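Local atomic coordinates of uncharacterized SRPBCC domain-containing protein (Micromonospora chersina, PDB entry 6V04), a protein that is of uncharacterised activity but belongs to the START/Bet v1-like proteins and is involved in dynemicin biosynthesis, possibly as a cyclase/aromatase. Residues E72-R80 with C90-G98. Numbering follows the deposited sequence.
Sequences EPRDRLLFR and CQVGWTLTG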
loop_
_atom_site.group_PDB
_atom_site.type_symbol
_atom_site.label_atom_id
_atom_site.label_comp_id
_atom_site.label_asym_id
_atom_site.label_seq_id
_atom_site.Cartn_x
_atom_site.Cartn_y
_atom_site.Cartn_z
ATOM N N GLU A 72 24.660 -3.933 -4.749
ATOM C CA GLU A 72 26.045 -4.213 -4.388
ATOM C C GLU A 72 26.088 -5.471 -3.535
ATOM O O GLU A 72 25.691 -5.429 -2.359
ATOM C CB GLU A 72 26.677 -3.038 -3.643
ATOM C CG GLU A 72 28.177 -3.200 -3.452
ATOM C CD GLU A 72 28.922 -3.383 -4.765
ATOM O OE1 GLU A 72 28.725 -2.566 -5.690
ATOM O OE2 GLU A 72 29.695 -4.359 -4.876
ATOM N N PRO A 73 26.551 -6.597 -4.076
ATOM C CA PRO A 73 26.467 -7.876 -3.358
ATOM C C PRO A 73 26.977 -7.841 -1.923
ATOM O O PRO A 73 28.055 -7.332 -1.631
ATOM C CB PRO A 73 27.307 -8.808 -4.236
ATOM C CG PRO A 73 27.087 -8.266 -5.612
ATOM C CD PRO A 73 27.060 -6.774 -5.447
ATOM N N ARG A 74 26.170 -8.411 -1.024
ATOM C CA ARG A 74 26.468 -8.519 0.406
ATOM C C ARG A 74 26.681 -7.154 1.059
ATOM O O ARG A 74 27.323 -7.049 2.106
ATOM C CB ARG A 74 27.665 -9.436 0.639
ATOM C CG ARG A 74 27.403 -10.869 0.188
ATOM C CD ARG A 74 28.658 -11.725 0.213
ATOM N NE ARG A 74 29.685 -11.202 -0.682
ATOM C CZ ARG A 74 29.686 -11.367 -2.002
ATOM N NH1 ARG A 74 28.711 -12.044 -2.594
ATOM N NH2 ARG A 74 30.666 -10.849 -2.733
ATOM N N ASP A 75 26.096 -6.114 0.468
ATOM C CA ASP A 75 26.272 -4.755 0.956
ATOM C C ASP A 75 24.940 -4.012 0.981
ATOM O O ASP A 75 24.414 -3.720 2.062
ATOM C CB ASP A 75 27.304 -4.036 0.086
ATOM C CG ASP A 75 27.579 -2.623 0.541
ATOM O OD1 ASP A 75 26.852 -2.106 1.410
ATOM O OD2 ASP A 75 28.544 -2.030 0.022
ATOM N N ARG A 76 24.373 -3.691 -0.179
ATOM C CA ARG A 76 23.135 -2.924 -0.128
ATOM C C ARG A 76 22.369 -2.993 -1.441
ATOM O O ARG A 76 22.908 -3.329 -2.501
ATOM C CB ARG A 76 23.411 -1.467 0.233
ATOM C CG ARG A 76 24.023 -0.681 -0.886
ATOM C CD ARG A 76 24.593 0.618 -0.349
ATOM N NE ARG A 76 25.742 0.348 0.499
ATOM C CZ ARG A 76 26.343 1.255 1.257
ATOM N NH1 ARG A 76 25.893 2.499 1.284
ATOM N NH2 ARG A 76 27.387 0.908 1.993
ATOM N N LEU A 77 21.075 -2.703 -1.322
ATOM C CA LEU A 77 20.164 -2.515 -2.435
ATOM C C LEU A 77 19.629 -1.097 -2.359
ATOM O O LEU A 77 19.139 -0.685 -1.307
ATOM C CB LEU A 77 18.992 -3.501 -2.354
ATOM C CG LEU A 77 19.347 -4.981 -2.417
ATOM C CD1 LEU A 77 18.204 -5.816 -1.861
ATOM C CD2 LEU A 77 19.635 -5.369 -3.846
ATOM N N LEU A 78 19.718 -0.359 -3.462
ATOM C CA LEU A 78 19.170 0.986 -3.556
ATOM C C LEU A 78 18.178 1.013 -4.705
ATOM O O LEU A 78 18.544 0.700 -5.845
ATOM C CB LEU A 78 20.272 2.017 -3.784
ATOM C CG LEU A 78 21.355 1.966 -2.719
ATOM C CD1 LEU A 78 22.475 2.928 -3.069
ATOM C CD2 LEU A 78 20.782 2.308 -1.369
ATOM N N PHE A 79 16.952 1.429 -4.414
ATOM C CA PHE A 79 15.895 1.414 -5.410
ATOM C C PHE A 79 14.846 2.464 -5.083
ATOM O O PHE A 79 14.815 3.040 -3.994
ATOM C CB PHE A 79 15.263 0.012 -5.529
ATOM C CG PHE A 79 14.766 -0.574 -4.225
ATOM C CD1 PHE A 79 15.615 -1.297 -3.403
ATOM C CD2 PHE A 79 13.444 -0.445 -3.848
ATOM C CE1 PHE A 79 15.152 -1.848 -2.216
ATOM C CE2 PHE A 79 12.985 -0.994 -2.659
ATOM C CZ PHE A 79 13.839 -1.695 -1.850
ATOM N N ARG A 80 14.007 2.730 -6.076
ATOM C CA ARG A 80 12.883 3.643 -5.967
ATOM C C ARG A 80 11.605 2.857 -6.223
ATOM O O ARG A 80 11.597 1.919 -7.025
ATOM C CB ARG A 80 13.027 4.779 -6.973
ATOM C CG ARG A 80 14.168 5.717 -6.636
ATOM C CD ARG A 80 14.548 6.565 -7.821
ATOM N NE ARG A 80 15.255 5.792 -8.842
ATOM C CZ ARG A 80 14.793 5.519 -10.060
ATOM N NH1 ARG A 80 13.602 5.952 -10.459
ATOM N NH2 ARG A 80 15.550 4.823 -10.899
ATOM N N CYS A 90 9.319 6.866 -3.787
ATOM C CA CYS A 90 10.095 6.787 -2.558
ATOM C C CYS A 90 11.480 6.251 -2.866
ATOM O O CYS A 90 11.637 5.367 -3.707
ATOM C CB CYS A 90 9.435 5.864 -1.542
ATOM S SG CYS A 90 7.749 6.297 -1.205
ATOM N N GLN A 91 12.482 6.820 -2.197
ATOM C CA GLN A 91 13.852 6.333 -2.252
ATOM C C GLN A 91 14.049 5.340 -1.118
ATOM O O GLN A 91 13.930 5.720 0.057
ATOM C CB GLN A 91 14.825 7.497 -2.096
ATOM C CG GLN A 91 15.077 8.301 -3.363
ATOM C CD GLN A 91 16.217 7.775 -4.250
ATOM O OE1 GLN A 91 16.432 8.303 -5.338
ATOM N NE2 GLN A 91 16.931 6.745 -3.803
ATOM N N VAL A 92 14.358 4.085 -1.458
ATOM C CA VAL A 92 14.471 3.019 -0.471
ATOM C C VAL A 92 15.888 2.465 -0.500
ATOM O O VAL A 92 16.473 2.276 -1.572
ATOM C CB VAL A 92 13.426 1.904 -0.710
ATOM C CG1 VAL A 92 13.498 0.842 0.377
ATOM C CG2 VAL A 92 12.011 2.506 -0.757
ATOM N N GLY A 93 16.443 2.219 0.682
ATOM C CA GLY A 93 17.731 1.556 0.775
ATOM C C GLY A 93 17.700 0.427 1.781
ATOM O O GLY A 93 17.129 0.582 2.863
ATOM N N TRP A 94 18.259 -0.732 1.418
ATOM C CA TRP A 94 18.451 -1.852 2.332
ATOM C C TRP A 94 19.950 -2.073 2.434
ATOM O O TRP A 94 20.587 -2.444 1.445
ATOM C CB TRP A 94 17.765 -3.122 1.827
ATOM C CG TRP A 94 16.278 -3.114 1.778
ATOM C CD1 TRP A 94 15.430 -2.126 2.191
ATOM C CD2 TRP A 94 15.453 -4.174 1.278
ATOM N NE1 TRP A 94 14.119 -2.519 1.978
ATOM C CE2 TRP A 94 14.117 -3.764 1.415
ATOM C CE3 TRP A 94 15.724 -5.434 0.723
ATOM C CZ2 TRP A 94 13.049 -4.564 1.016
ATOM C CZ3 TRP A 94 14.660 -6.226 0.331
ATOM C CH2 TRP A 94 13.342 -5.787 0.481
ATOM N N THR A 95 20.520 -1.829 3.613
ATOM C CA THR A 95 21.966 -1.844 3.796
ATOM C C THR A 95 22.332 -2.836 4.887
ATOM O O THR A 95 21.748 -2.808 5.976
ATOM C CB THR A 95 22.481 -0.446 4.142
ATOM O OG1 THR A 95 21.998 0.483 3.162
ATOM C CG2 THR A 95 24.016 -0.413 4.194
ATOM N N LEU A 96 23.288 -3.713 4.588
ATOM C CA LEU A 96 23.748 -4.729 5.524
ATOM C C LEU A 96 25.083 -4.326 6.121
ATOM O O LEU A 96 26.006 -3.948 5.391
ATOM C CB LEU A 96 23.921 -6.080 4.843
ATOM C CG LEU A 96 22.648 -6.715 4.304
ATOM C CD1 LEU A 96 22.961 -8.110 3.818
ATOM C CD2 LEU A 96 21.548 -6.723 5.358
ATOM N N THR A 97 25.194 -4.456 7.436
ATOM C CA THR A 97 26.462 -4.296 8.127
ATOM C C THR A 97 26.706 -5.529 8.979
ATOM O O THR A 97 25.842 -5.926 9.770
ATOM C CB THR A 97 26.475 -3.024 8.977
ATOM O OG1 THR A 97 25.445 -3.078 9.965
ATOM C CG2 THR A 97 26.235 -1.809 8.099
ATOM N N GLY A 98 27.861 -6.155 8.779
ATOM C CA GLY A 98 28.211 -7.327 9.553
ATOM C C GLY A 98 28.800 -6.960 10.901
ATOM O O GLY A 98 29.423 -5.915 11.076
HETATM O O HOH W 1 27.157 -2.086 4.058
#
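Phe79 and Trp94 meet edge-to-face, their planes 85° apart: Phe79 CZ reaches over the indole, 3.9 Å from Trp94 CE2. The first torsion of Phe79 (chi1 54°) sets its CG between the backbone N and carbonyl carbon, and the ring leans across toward the partner strand. Val92 then lies over the phenyl face, its CB 3.9 Å from the ring centroid in a CH-pi contact and its CG1 branch 3.4 Å from Phe79 CZ. Farther along, Leu77 CD1 approaches the benzene part of the indole obliquely, 3.6 Å from Trp94 CE3. These side chains show how alternation divides an antiparallel hairpin, since Arg76, Leu78, Arg80, Gln91 and Thr95 occupy the other face. There, Thr95 CG2 sits over the guanidinium of Arg76, whose NE and NH2 both grip Asp75 OD1; the NE bond is 2.8 Å long. A water donating to Asp75 OD1 and Leu96 O links this salt bridge to the partner strand. Leu77–Trp94 and Phe79–Val92 are hydrogen-bonded pairs, and Leu96 N adds a nearly straight bond (176°) to Asp75 O beside the classic beta bulge of Asp75 and Arg76 opposite Glu72. Strands 63-72 and 103-110 flank the hairpin in the antiparallel sheet of this Bet v1-like domain, while Trp126 of helix 116-139 packs against Trp94 and Trp28 of helix 24-32 touches Leu77 and Leu96.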